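Local coordinates for protein glucosamine kinase (Streptacidiphilus jiangxiensis, PDB 6HWJ) that phosphorylates D-glucosamine at O6 with ATP and magnesium, giving D-glucosamine 6-phosphate, and acts on glucose to a lesser extent, at residues Ala15-Ser20 with Val27-Pro32; Gly48-Ala53 with Trp58-Val63; Glu81-Ala86 with Ala130-Ala135; Pro147-Ile152 with Leu169-Glu174. All coordinates share one frame; numbering follows the deposited sequence.

Contact 1 (Ala15-Ser20 with Val27-Pro32)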
loop_
_atom_site.group_PDB
_atom_site.type_symbol
_atom_site.label_atom_id
_atom_site.label_comp_id
_atom_site.label_asym_id
_atom_site.label_seq_id
_atom_site.Cartn_x
_atom_site.Cartn_y
_atom_site.Cartn_z
ATOM N N ALA A 15 -4.809 -7.681 28.046
ATOM C CA ALA A 15 -3.705 -7.903 27.110
ATOM C C ALA A 15 -4.045 -8.918 26.027
ATOM O O ALA A 15 -3.259 -9.088 25.085
ATOM C CB ALA A 15 -2.461 -8.383 27.882
ATOM N N LEU A 16 -5.196 -9.594 26.141
ATOM C CA LEU A 16 -5.645 -10.515 25.110
ATOM C C LEU A 16 -5.558 -9.898 23.719
ATOM O O LEU A 16 -5.207 -10.582 22.754
ATOM C CB LEU A 16 -7.081 -10.935 25.412
ATOM C CG LEU A 16 -7.765 -11.926 24.467
ATOM C CD1 LEU A 16 -7.150 -13.312 24.610
ATOM C CD2 LEU A 16 -9.252 -11.962 24.762
ATOM N N VAL A 17 -5.874 -8.602 23.587
ATOM C CA VAL A 17 -5.968 -8.009 22.254
ATOM C C VAL A 17 -4.613 -7.705 21.627
ATOM O O VAL A 17 -4.564 -7.304 20.453
ATOM C CB VAL A 17 -6.796 -6.701 22.261
ATOM C CG1 VAL A 17 -8.185 -6.916 22.874
ATOM C CG2 VAL A 17 -6.055 -5.612 23.007
ATOM N N LEU A 18 -3.484 -7.910 22.363
ATOM C CA LEU A 18 -2.174 -7.469 21.861
ATOM C C LEU A 18 -1.402 -8.615 21.210
ATOM O O LEU A 18 -1.208 -9.673 21.846
ATOM C CB LEU A 18 -1.346 -6.889 23.008
ATOM C CG LEU A 18 -1.882 -5.600 23.628
ATOM C CD1 LEU A 18 -1.031 -5.183 24.825
ATOM C CD2 LEU A 18 -1.932 -4.480 22.613
ATOM N N PRO A 19 -0.907 -8.445 19.978
ATOM C CA PRO A 19 -0.090 -9.512 19.378
ATOM C C PRO A 19 1.154 -9.849 20.182
ATOM O O PRO A 19 1.484 -11.036 20.344
ATOM C CB PRO A 19 0.276 -8.941 17.997
ATOM C CG PRO A 19 -0.746 -7.916 17.724
ATOM C CD PRO A 19 -1.098 -7.319 19.050
ATOM N N SER A 20 1.860 -8.843 20.686
ATOM C CA SER A 20 3.085 -9.057 21.443
ATOM C C SER A 20 2.828 -9.323 22.927
ATOM O O SER A 20 3.780 -9.343 23.715
ATOM C CB SER A 20 4.020 -7.853 21.289
ATOM O OG SER A 20 3.416 -6.662 21.776
ATOM N N VAL A 27 0.879 0.912 31.597
ATOM C CA VAL A 27 0.201 1.359 30.381
ATOM C C VAL A 27 -0.599 0.213 29.774
ATOM O O VAL A 27 -0.648 0.048 28.548
ATOM C CB VAL A 27 1.211 1.923 29.358
ATOM C CG1 VAL A 27 1.786 3.243 29.851
ATOM C CG2 VAL A 27 2.321 0.909 29.089
ATOM N N ALA A 28 -1.241 -0.580 30.627
ATOM C CA ALA A 28 -1.953 -1.759 30.156
ATOM C C ALA A 28 -3.215 -1.360 29.399
ATOM O O ALA A 28 -3.788 -0.284 29.608
ATOM C CB ALA A 28 -2.321 -2.670 31.329
ATOM N N VAL A 29 -3.647 -2.244 28.507
ATOM C CA VAL A 29 -4.937 -2.068 27.840
ATOM C C VAL A 29 -6.029 -1.990 28.898
ATOM O O VAL A 29 -6.113 -2.885 29.768
ATOM C CB VAL A 29 -5.200 -3.236 26.866
ATOM C CG1 VAL A 29 -6.597 -3.120 26.268
ATOM C CG2 VAL A 29 -4.139 -3.267 25.778
ATOM N N PRO A 30 -6.886 -0.965 28.885
ATOM C CA PRO A 30 -7.884 -0.840 29.949
ATOM C C PRO A 30 -9.018 -1.830 29.755
ATOM O O PRO A 30 -9.525 -2.033 28.646
ATOM C CB PRO A 30 -8.369 0.611 29.818
ATOM C CG PRO A 30 -8.173 0.935 28.374
ATOM C CD PRO A 30 -6.978 0.125 27.894
ATOM N N GLY A 31 -9.401 -2.463 30.856
ATOM C CA GLY A 31 -10.468 -3.433 30.853
ATOM C C GLY A 31 -11.699 -2.894 31.544
ATOM O O GLY A 31 -11.704 -1.773 32.071
ATOM N N PRO A 32 -12.770 -3.692 31.572
ATOM C CA PRO A 32 -12.793 -5.042 30.991
ATOM C C PRO A 32 -13.009 -5.003 29.491
ATOM O O PRO A 32 -13.479 -3.987 28.974
ATOM C CB PRO A 32 -13.975 -5.702 31.700
ATOM C CG PRO A 32 -14.933 -4.562 31.923
ATOM C CD PRO A 32 -14.075 -3.323 32.157
#

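Contact 2 (Gly48-Ala53 with Trp58-Val63)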
loop_
_atom_site.group_PDB
_atom_site.type_symbol
_atom_site.label_atom_id
_atom_site.label_comp_id
_atom_site.label_asym_id
_atom_site.label_seq_id
_atom_site.Cartn_x
_atom_site.Cartn_y
_atom_site.Cartn_z
ATOM N N GLY A 48 -12.364 -12.785 16.874
ATOM C CA GLY A 48 -13.143 -11.877 17.676
ATOM C C GLY A 48 -12.881 -10.446 17.238
ATOM O O GLY A 48 -11.765 -10.109 16.840
ATOM N N VAL A 49 -13.925 -9.633 17.283
ATOM C CA VAL A 49 -13.827 -8.183 17.236
ATOM C C VAL A 49 -14.080 -7.705 18.656
ATOM O O VAL A 49 -15.191 -7.850 19.181
ATOM C CB VAL A 49 -14.829 -7.580 16.246
ATOM C CG1 VAL A 49 -14.780 -6.067 16.315
ATOM C CG2 VAL A 49 -14.533 -8.082 14.829
ATOM N N VAL A 50 -13.036 -7.196 19.302
ATOM C CA VAL A 50 -13.042 -6.938 20.733
ATOM C C VAL A 50 -12.851 -5.449 20.956
ATOM O O VAL A 50 -12.068 -4.792 20.259
ATOM C CB VAL A 50 -11.964 -7.754 21.467
ATOM C CG1 VAL A 50 -12.002 -7.512 22.960
ATOM C CG2 VAL A 50 -12.148 -9.243 21.153
ATOM N N ARG A 51 -13.581 -4.925 21.923
ATOM C CA ARG A 51 -13.465 -3.531 22.346
ATOM C C ARG A 51 -12.823 -3.483 23.722
ATOM O O ARG A 51 -13.291 -4.150 24.656
ATOM C CB ARG A 51 -14.844 -2.878 22.350
ATOM C CG ARG A 51 -14.853 -1.383 22.404
ATOM C CD ARG A 51 -16.295 -0.864 22.422
ATOM N NE ARG A 51 -17.040 -1.271 21.228
ATOM C CZ ARG A 51 -17.353 -0.460 20.215
ATOM N NH1 ARG A 51 -16.996 0.821 20.233
ATOM N NH2 ARG A 51 -18.035 -0.934 19.183
ATOM N N SER A 52 -11.744 -2.716 23.845
ATOM C CA SER A 52 -11.219 -2.416 25.162
ATOM C C SER A 52 -12.034 -1.268 25.795
ATOM O O SER A 52 -12.848 -0.607 25.141
ATOM C CB SER A 52 -9.731 -2.073 25.072
ATOM O OG SER A 52 -9.439 -1.272 23.943
ATOM N N ALA A 53 -11.827 -1.056 27.090
ATOM C CA ALA A 53 -12.657 -0.119 27.842
ATOM C C ALA A 53 -12.495 1.321 27.382
ATOM O O ALA A 53 -13.311 2.174 27.753
ATOM C CB ALA A 53 -12.342 -0.223 29.347
ATOM N N TRP A 58 -10.460 -4.050 18.163
ATOM C CA TRP A 58 -9.353 -4.921 17.819
ATOM C C TRP A 58 -9.846 -6.180 17.114
ATOM O O TRP A 58 -10.881 -6.735 17.479
ATOM C CB TRP A 58 -8.582 -5.364 19.087
ATOM C CG TRP A 58 -8.187 -4.244 20.003
ATOM C CD1 TRP A 58 -8.988 -3.596 20.915
ATOM C CD2 TRP A 58 -6.893 -3.655 20.114
ATOM N NE1 TRP A 58 -8.259 -2.647 21.584
ATOM C CE2 TRP A 58 -6.974 -2.656 21.105
ATOM C CE3 TRP A 58 -5.673 -3.863 19.458
ATOM C CZ2 TRP A 58 -5.879 -1.859 21.457
ATOM C CZ3 TRP A 58 -4.583 -3.078 19.824
ATOM C CH2 TRP A 58 -4.695 -2.094 20.804
ATOM N N THR A 59 -9.085 -6.640 16.132
ATOM C CA THR A 59 -9.252 -7.981 15.576
ATOM C C THR A 59 -8.389 -8.916 16.399
ATOM O O THR A 59 -7.183 -8.690 16.521
ATOM C CB THR A 59 -8.834 -8.058 14.110
ATOM O OG1 THR A 59 -9.594 -7.121 13.349
ATOM C CG2 THR A 59 -9.048 -9.479 13.542
ATOM N N VAL A 60 -8.995 -9.967 16.942
ATOM C CA VAL A 60 -8.241 -10.879 17.792
ATOM C C VAL A 60 -8.463 -12.311 17.335
ATOM O O VAL A 60 -9.596 -12.809 17.435
ATOM C CB VAL A 60 -8.639 -10.727 19.271
ATOM C CG1 VAL A 60 -7.671 -11.538 20.122
ATOM C CG2 VAL A 60 -8.636 -9.254 19.690
ATOM N N PRO A 61 -7.431 -13.010 16.840
ATOM C CA PRO A 61 -7.564 -14.454 16.654
ATOM C C PRO A 61 -7.545 -15.127 18.009
ATOM O O PRO A 61 -6.641 -14.897 18.816
ATOM C CB PRO A 61 -6.336 -14.826 15.803
ATOM C CG PRO A 61 -5.299 -13.826 16.224
ATOM C CD PRO A 61 -6.061 -12.539 16.543
ATOM N N LEU A 62 -8.555 -15.947 18.269
ATOM C CA LEU A 62 -8.768 -16.502 19.588
ATOM C C LEU A 62 -8.698 -18.021 19.566
ATOM O O LEU A 62 -9.102 -18.680 18.596
ATOM C CB LEU A 62 -10.130 -16.072 20.156
ATOM C CG LEU A 62 -10.255 -14.581 20.445
ATOM C CD1 LEU A 62 -11.737 -14.221 20.514
ATOM C CD2 LEU A 62 -9.549 -14.200 21.739
ATOM N N VAL A 63 -8.214 -18.567 20.670
ATOM C CA VAL A 63 -8.190 -20.016 20.872
ATOM C C VAL A 63 -8.548 -20.302 22.320
ATOM O O VAL A 63 -8.017 -19.675 23.249
ATOM C CB VAL A 63 -6.820 -20.617 20.503
ATOM C CG1 VAL A 63 -5.761 -20.143 21.478
ATOM C CG2 VAL A 63 -6.900 -22.146 20.470
#

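Contact 3 (Glu81-Ala86 with Ala130-Ala135)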
loop_
_atom_site.group_PDB
_atom_site.type_symbol
_atom_site.label_atom_id
_atom_site.label_comp_id
_atom_site.label_asym_id
_atom_site.label_seq_id
_atom_site.Cartn_x
_atom_site.Cartn_y
_atom_site.Cartn_z
ATOM N N GLU A 81 -4.696 -21.582 10.247
ATOM C CA GLU A 81 -5.090 -22.792 9.546
ATOM C C GLU A 81 -6.595 -22.930 9.473
ATOM O O GLU A 81 -7.140 -23.280 8.417
ATOM C CB GLU A 81 -4.455 -23.989 10.281
ATOM C CG GLU A 81 -4.669 -25.311 9.712
ATOM C CD GLU A 81 -3.906 -26.367 10.522
ATOM O OE1 GLU A 81 -4.548 -27.337 10.973
ATOM O OE2 GLU A 81 -2.681 -26.179 10.721
ATOM N N HIS A 82 -7.293 -22.677 10.591
ATOM C CA HIS A 82 -8.744 -22.827 10.595
ATOM C C HIS A 82 -9.435 -21.721 9.801
ATOM O O HIS A 82 -10.511 -21.942 9.231
ATOM C CB HIS A 82 -9.263 -22.860 12.028
ATOM C CG HIS A 82 -9.083 -24.193 12.689
ATOM N ND1 HIS A 82 -7.837 -24.707 12.996
ATOM C CD2 HIS A 82 -9.979 -25.152 13.035
ATOM C CE1 HIS A 82 -7.975 -25.911 13.526
ATOM N NE2 HIS A 82 -9.264 -26.207 13.552
ATOM N N LEU A 83 -8.849 -20.531 9.749
ATOM C CA LEU A 83 -9.404 -19.505 8.869
ATOM C C LEU A 83 -9.294 -19.940 7.408
ATOM O O LEU A 83 -10.250 -19.804 6.637
ATOM C CB LEU A 83 -8.692 -18.177 9.091
ATOM C CG LEU A 83 -9.151 -17.053 8.135
ATOM C CD1 LEU A 83 -10.561 -16.620 8.465
ATOM C CD2 LEU A 83 -8.210 -15.870 8.200
ATOM N N VAL A 84 -8.145 -20.475 7.021
ATOM C CA VAL A 84 -7.974 -20.948 5.652
ATOM C C VAL A 84 -8.962 -22.070 5.347
ATOM O O VAL A 84 -9.567 -22.102 4.275
ATOM C CB VAL A 84 -6.527 -21.391 5.425
ATOM C CG1 VAL A 84 -6.373 -22.019 4.052
ATOM C CG2 VAL A 84 -5.597 -20.180 5.580
ATOM N N ALA A 85 -9.185 -22.972 6.305
ATOM C CA ALA A 85 -10.130 -24.063 6.077
ATOM C C ALA A 85 -11.543 -23.530 5.889
ATOM O O ALA A 85 -12.285 -24.022 5.033
ATOM C CB ALA A 85 -10.069 -25.066 7.242
ATOM N N ALA A 86 -11.929 -22.509 6.665
ATOM C CA ALA A 86 -13.251 -21.926 6.497
ATOM C C ALA A 86 -13.416 -21.286 5.122
ATOM O O ALA A 86 -14.537 -21.185 4.619
ATOM C CB ALA A 86 -13.526 -20.879 7.578
ATOM N N ALA A 130 0.640 -20.089 1.675
ATOM C CA ALA A 130 -0.286 -18.977 1.821
ATOM C C ALA A 130 0.133 -18.141 3.020
ATOM O O ALA A 130 0.835 -18.614 3.917
ATOM C CB ALA A 130 -1.735 -19.450 1.993
ATOM N N VAL A 131 -0.311 -16.883 3.023
ATOM C CA VAL A 131 0.001 -15.937 4.092
ATOM C C VAL A 131 -1.315 -15.379 4.617
ATOM O O VAL A 131 -2.092 -14.782 3.856
ATOM C CB VAL A 131 0.895 -14.788 3.616
ATOM C CG1 VAL A 131 1.249 -13.885 4.793
ATOM C CG2 VAL A 131 2.136 -15.334 2.937
ATOM N N VAL A 132 -1.562 -15.573 5.898
ATOM C CA VAL A 132 -2.698 -15.004 6.593
ATOM C C VAL A 132 -2.198 -13.759 7.317
ATOM O O VAL A 132 -1.247 -13.828 8.109
ATOM C CB VAL A 132 -3.307 -15.989 7.596
ATOM C CG1 VAL A 132 -4.418 -15.290 8.414
ATOM C CG2 VAL A 132 -3.823 -17.229 6.898
ATOM N N LYS A 133 -2.837 -12.637 7.053
ATOM C CA LYS A 133 -2.486 -11.358 7.669
ATOM C C LYS A 133 -3.693 -10.918 8.478
ATOM O O LYS A 133 -4.741 -10.613 7.892
ATOM C CB LYS A 133 -2.127 -10.322 6.612
ATOM C CG LYS A 133 -1.740 -8.964 7.188
ATOM C CD LYS A 133 -1.314 -8.014 6.069
ATOM C CE LYS A 133 -0.843 -6.673 6.623
ATOM N NZ LYS A 133 -0.560 -5.691 5.534
ATOM N N TRP A 134 -3.543 -10.905 9.805
ATOM C CA TRP A 134 -4.573 -10.406 10.693
ATOM C C TRP A 134 -4.484 -8.889 10.800
ATOM O O TRP A 134 -3.415 -8.341 11.080
ATOM C CB TRP A 134 -4.419 -10.983 12.104
ATOM C CG TRP A 134 -4.461 -12.469 12.197
ATOM C CD1 TRP A 134 -3.395 -13.304 12.401
ATOM C CD2 TRP A 134 -5.612 -13.296 12.088
ATOM N NE1 TRP A 134 -3.828 -14.608 12.434
ATOM C CE2 TRP A 134 -5.183 -14.632 12.243
ATOM C CE3 TRP A 134 -6.968 -13.043 11.887
ATOM C CZ2 TRP A 134 -6.058 -15.705 12.188
ATOM C CZ3 TRP A 134 -7.843 -14.106 11.837
ATOM C CH2 TRP A 134 -7.384 -15.433 11.989
ATOM N N ALA A 135 -5.601 -8.214 10.597
ATOM C CA ALA A 135 -5.716 -6.847 11.071
ATOM C C ALA A 135 -5.562 -6.904 12.585
ATOM O O ALA A 135 -5.811 -7.944 13.218
ATOM C CB ALA A 135 -7.051 -6.236 10.666
#

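Contact 4 (Pro147-Ile152 with Leu169-Glu174)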
loop_
_atom_site.group_PDB
_atom_site.type_symbol
_atom_site.label_atom_id
_atom_site.label_comp_id
_atom_site.label_asym_id
_atom_site.label_seq_id
_atom_site.Cartn_x
_atom_site.Cartn_y
_atom_site.Cartn_z
ATOM N N PRO A 147 -8.591 0.127 2.969
ATOM C CA PRO A 147 -9.401 -0.407 1.867
ATOM C C PRO A 147 -8.847 -1.674 1.232
ATOM O O PRO A 147 -9.350 -2.070 0.171
ATOM C CB PRO A 147 -9.367 0.744 0.864
ATOM C CG PRO A 147 -7.949 1.264 1.010
ATOM C CD PRO A 147 -7.663 1.173 2.507
ATOM N N ALA A 148 -7.821 -2.289 1.820
ATOM C CA ALA A 148 -7.131 -3.387 1.143
ATOM C C ALA A 148 -8.091 -4.492 0.701
ATOM O O ALA A 148 -7.913 -5.087 -0.361
ATOM C CB ALA A 148 -6.036 -3.954 2.048
ATOM N N ALA A 149 -9.122 -4.780 1.500
ATOM C CA ALA A 149 -10.067 -5.825 1.120
ATOM C C ALA A 149 -10.862 -5.437 -0.127
ATOM O O ALA A 149 -11.150 -6.287 -0.987
ATOM C CB ALA A 149 -11.037 -6.111 2.267
ATOM N N GLN A 150 -11.249 -4.172 -0.232
ATOM C CA GLN A 150 -11.990 -3.725 -1.411
ATOM C C GLN A 150 -11.089 -3.684 -2.640
ATOM O O GLN A 150 -11.531 -3.986 -3.748
ATOM C CB GLN A 150 -12.614 -2.356 -1.161
ATOM C CG GLN A 150 -13.782 -2.378 -0.186
ATOM C CD GLN A 150 -13.363 -2.719 1.233
ATOM O OE1 GLN A 150 -12.366 -2.202 1.739
ATOM N NE2 GLN A 150 -14.124 -3.601 1.882
ATOM N N ARG A 151 -9.826 -3.298 -2.463
ATOM C CA ARG A 151 -8.895 -3.275 -3.588
ATOM C C ARG A 151 -8.619 -4.683 -4.105
ATOM O O ARG A 151 -8.720 -4.942 -5.312
ATOM C CB ARG A 151 -7.585 -2.600 -3.172
ATOM C CG ARG A 151 -7.757 -1.152 -2.704
ATOM C CD ARG A 151 -8.140 -0.202 -3.806
ATOM N NE ARG A 151 -8.413 1.132 -3.262
ATOM C CZ ARG A 151 -9.544 1.484 -2.648
ATOM N NH1 ARG A 151 -10.534 0.628 -2.512
ATOM N NH2 ARG A 151 -9.684 2.698 -2.172
ATOM N N ILE A 152 -8.268 -5.608 -3.204
ATOM C CA ILE A 152 -7.919 -6.959 -3.625
ATOM C C ILE A 152 -9.105 -7.639 -4.292
ATOM O O ILE A 152 -8.971 -8.267 -5.348
ATOM C CB ILE A 152 -7.390 -7.773 -2.423
ATOM C CG1 ILE A 152 -6.040 -7.203 -1.968
ATOM C CG2 ILE A 152 -7.229 -9.241 -2.819
ATOM C CD1 ILE A 152 -5.544 -7.719 -0.629
ATOM N N LEU A 169 -10.780 -13.319 1.860
ATOM C CA LEU A 169 -10.870 -12.114 2.654
ATOM C C LEU A 169 -11.933 -12.296 3.723
ATOM O O LEU A 169 -13.018 -12.818 3.444
ATOM C CB LEU A 169 -11.245 -10.920 1.772
ATOM C CG LEU A 169 -10.254 -10.589 0.663
ATOM C CD1 LEU A 169 -10.880 -9.622 -0.323
ATOM C CD2 LEU A 169 -8.986 -10.029 1.278
ATOM N N LEU A 170 -11.624 -11.856 4.938
ATOM C CA LEU A 170 -12.592 -11.806 6.029
ATOM C C LEU A 170 -12.845 -10.349 6.374
ATOM O O LEU A 170 -11.907 -9.621 6.729
ATOM C CB LEU A 170 -12.093 -12.554 7.259
ATOM C CG LEU A 170 -12.968 -12.417 8.507
ATOM C CD1 LEU A 170 -14.369 -12.979 8.227
ATOM C CD2 LEU A 170 -12.349 -13.097 9.715
ATOM N N THR A 171 -14.105 -9.924 6.256
ATOM C CA THR A 171 -14.479 -8.551 6.559
ATOM C C THR A 171 -15.674 -8.519 7.500
ATOM O O THR A 171 -16.438 -9.485 7.616
ATOM C CB THR A 171 -14.816 -7.759 5.280
ATOM O OG1 THR A 171 -15.910 -8.396 4.608
ATOM C CG2 THR A 171 -13.605 -7.698 4.360
ATOM N N LEU A 172 -15.812 -7.388 8.176
ATOM C CA LEU A 172 -16.921 -7.108 9.057
ATOM C C LEU A 172 -17.878 -6.199 8.299
ATOM O O LEU A 172 -17.466 -5.151 7.799
ATOM C CB LEU A 172 -16.424 -6.442 10.339
ATOM C CG LEU A 172 -17.408 -6.222 11.496
ATOM C CD1 LEU A 172 -17.732 -7.505 12.221
ATOM C CD2 LEU A 172 -16.801 -5.200 12.452
ATOM N N ALA A 173 -19.130 -6.615 8.190
ATOM C CA ALA A 173 -20.111 -5.909 7.366
ATOM C C ALA A 173 -20.615 -4.701 8.148
ATOM O O ALA A 173 -21.497 -4.820 8.994
ATOM C CB ALA A 173 -21.266 -6.832 6.981
ATOM N N GLU A 174 -20.042 -3.542 7.869
ATOM C CA GLU A 174 -20.446 -2.303 8.523
ATOM C C GLU A 174 -19.806 -1.137 7.781
ATOM O O GLU A 174 -18.837 -1.307 7.037
ATOM C CB GLU A 174 -20.041 -2.283 10.000
ATOM C CG GLU A 174 -18.526 -2.314 10.208
ATOM C CD GLU A 174 -18.122 -1.924 11.615
ATOM O OE1 GLU A 174 -18.590 -2.585 12.578
ATOM O OE2 GLU A 174 -17.365 -0.934 11.755
#

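Contact 1 (Ala15-Ser20 with Val27-Pro32)
Val29 meets Val17 and Leu18 through branched aliphatic groups alone, so the contact offers no ring face or edge; the flat group beside it is the indole of Trp58 on strand 57-65, which both Val17 and Leu18 touch. The two valines cross at a slant. CG2 of Val17 lies 4.1 Å from CG1 of Val29 and equally far from CG2 of Val29, resting in the fork between the two methyls. CG2 of Val29 also serves the second partner: it sits 3.8 Å from CD1 of Leu18 and 4.0 Å from CD2 of Leu18, over the branch point of the isobutyl group, and the two side chains run past each other in opposite senses. With chi1 of Val29 at 175°, CG1 stands opposite the backbone N and CG2 opposite the carbonyl carbon, which leaves CG1 to Val17 and sets CG2 between Val17 and Leu18. Val17 ends a 3-10 turn, closed where Leu18 N donates to Ala15 O at 3.0 Å, and that turn presents Val17 and Leu18 side by side. Both segments belong to the long connection between helix 5-11 and strand 34-42, near the N-terminus. Purely dispersive and small in area, the contact gives little directional hold; it joins two parts of an irregular loop into one apolar patch against the sheet that holds strand 57-65.

Contact 2 (Gly48-Ala53 with Trp58-Val63)
Trp58 reaches back along the hairpin toward Val50 and Ser52, and its side chain can be followed atom by atom. CB starts 3.7 Å from the carbonyl O of Val50, the same oxygen that receives Trp58 N. CG, held beside the backbone N by chi1 -50°, still passes that oxygen, and CD1 comes to 3.4 Å from Val50 O, which lies in the plane of the indole at its edge. NE1 then donates to Ser52 OG at 3.0 Å in a nearly straight bond, 166° at the hydrogen, with the hydroxyl also in the ring plane. Ser52 OG has further partners in Asp54 OD1 and Ala56 O, and the ring makes a cation-pi contact with Arg137. Behind the indole, strands 45-51 and 57-65 form an antiparallel beta hairpin: Gly48 with Val60 and Val50 with Trp58 are hydrogen-bonded pairs, Val49 with Thr59 the non-hydrogen-bonded pair between them. On the face that carries Trp58, CG2 of Val50 packs 3.8 Å from CG2 of Val60, and CD1 of Leu62 lies 3.9 Å from CA of Gly48, where no side chain intervenes. The chemistry is thus mainly directional: a backbone ladder fixes the strands, and the indole N-H, buried, is satisfied by a hydroxyl that is itself held by the connecting turn.

Contact 3 (Glu81-Ala86 with Ala130-Ala135)
Helix 79-88 lies across the six-stranded antiparallel sheet, and Leu83 and Val84 are the residues it presses onto strand 130-134. The short axes pass 9.6 Å apart at 106°, so the helix runs nearly at right angles to the strand. Leu83 CD2 settles beside Val132 CG1, on the same side of the Trp134 ring: it is 3.8 Å from CG1 of Val132 and 3.9 Å from CH2 of Trp134, meeting the indole obliquely. Within the strand, CG1 of Val132 stands 3.9 Å above the plane of the Trp134 ring, offset toward its rim. A chi1 of -58° turns the Trp134 ring from the strand toward the helix. Strand alternation then sorts the functions: Ala130 and Val132 point to the helix, while Lys133 points away, into what is inferred to be the ATP site, consistent with the N-terminal, nucleotide-binding lobe of a kinase-like fold. Lys133 NZ makes long, weak ion pairs with Asp118 and with Asp319, a magnesium ligand. From the next residue, Val84, CG2 touches CG2 of Val132 at 3.7 Å, so each methyl of Val132 serves a different helix residue. Leu170 and Trp167 of strand 166-172, with Ala182 and Val184 of strand 179-186, surround the same apolar layer.

Contact 4 (Pro147-Ile152 with Leu169-Glu174)
Side-chain torsions of Leu169 and Thr171 bring both residues to Ala149. In Leu169, chi1 of -61° and chi2 of 167° extend the side chain toward the helix and bring CD1 over its first turn; in Thr171, chi1 of 60° places OG1 between the backbone N and the carbonyl carbon and leaves CG2 to face Ala149. CG2 of Thr171 touches CB of Ala149 at 3.7 Å. CD1 of Leu169 comes to 3.4 Å from the carbonyl O of Ala149 and stays 4.4 Å from CB of Ala149, so it leans on the backbone more than on the methyl. From the next turn CG2 of Ile152 approaches the same CD1 of Leu169, again at 4.4 Å, a looser touch. The small side chain of Ala149 lets the start of helix 148-157 come down close, with its CA 6.5 Å from CA of Leu169. Thr171 OG1 turns to another task, a weak hydrogen bond to Val99 O on the edge strand 98-102, while Gln150 NE2 bonds to Pro178 O just before strand 179-186. The helix lies over the face of the sheet turned to the magnesium ligand Asp319 and to Lys133, which is inferred to bind ATP: Ala148 touches Asp319, and the side chain of Ile152 is about 8 Å from those of Asp319 and Lys133. Methyl against methyl and methyl against carbonyl, the contact is chiefly dispersive and weakly directional, and of the polar bonds beside it the one from Gln150 ties the helix to the loop before strand 179-186.

Overall arrangement
The contacts follow one another along the chain in series. Contact 2 lies in the five-stranded sheet and contact 1, 10 Å away between centres, is a loop packed against it; Pro30 O and Ala53 N join them, probably by a hydrogen bond. Contacts 3 and 4, 14 Å apart, both reach the six-stranded sheet and touch through Leu83 and Leu170. Contact 2 bridges the two sheets: Pro61 packs on Trp134, and Val49 on Leu172. Contact 1 stays about 14 Å from contact 4 at the nearest atoms. From loop through hairpin, the series reaches the sheet carrying Lys133, where contact 3 packs a helix behind that lysine and contact 4 one on the side of Asp319.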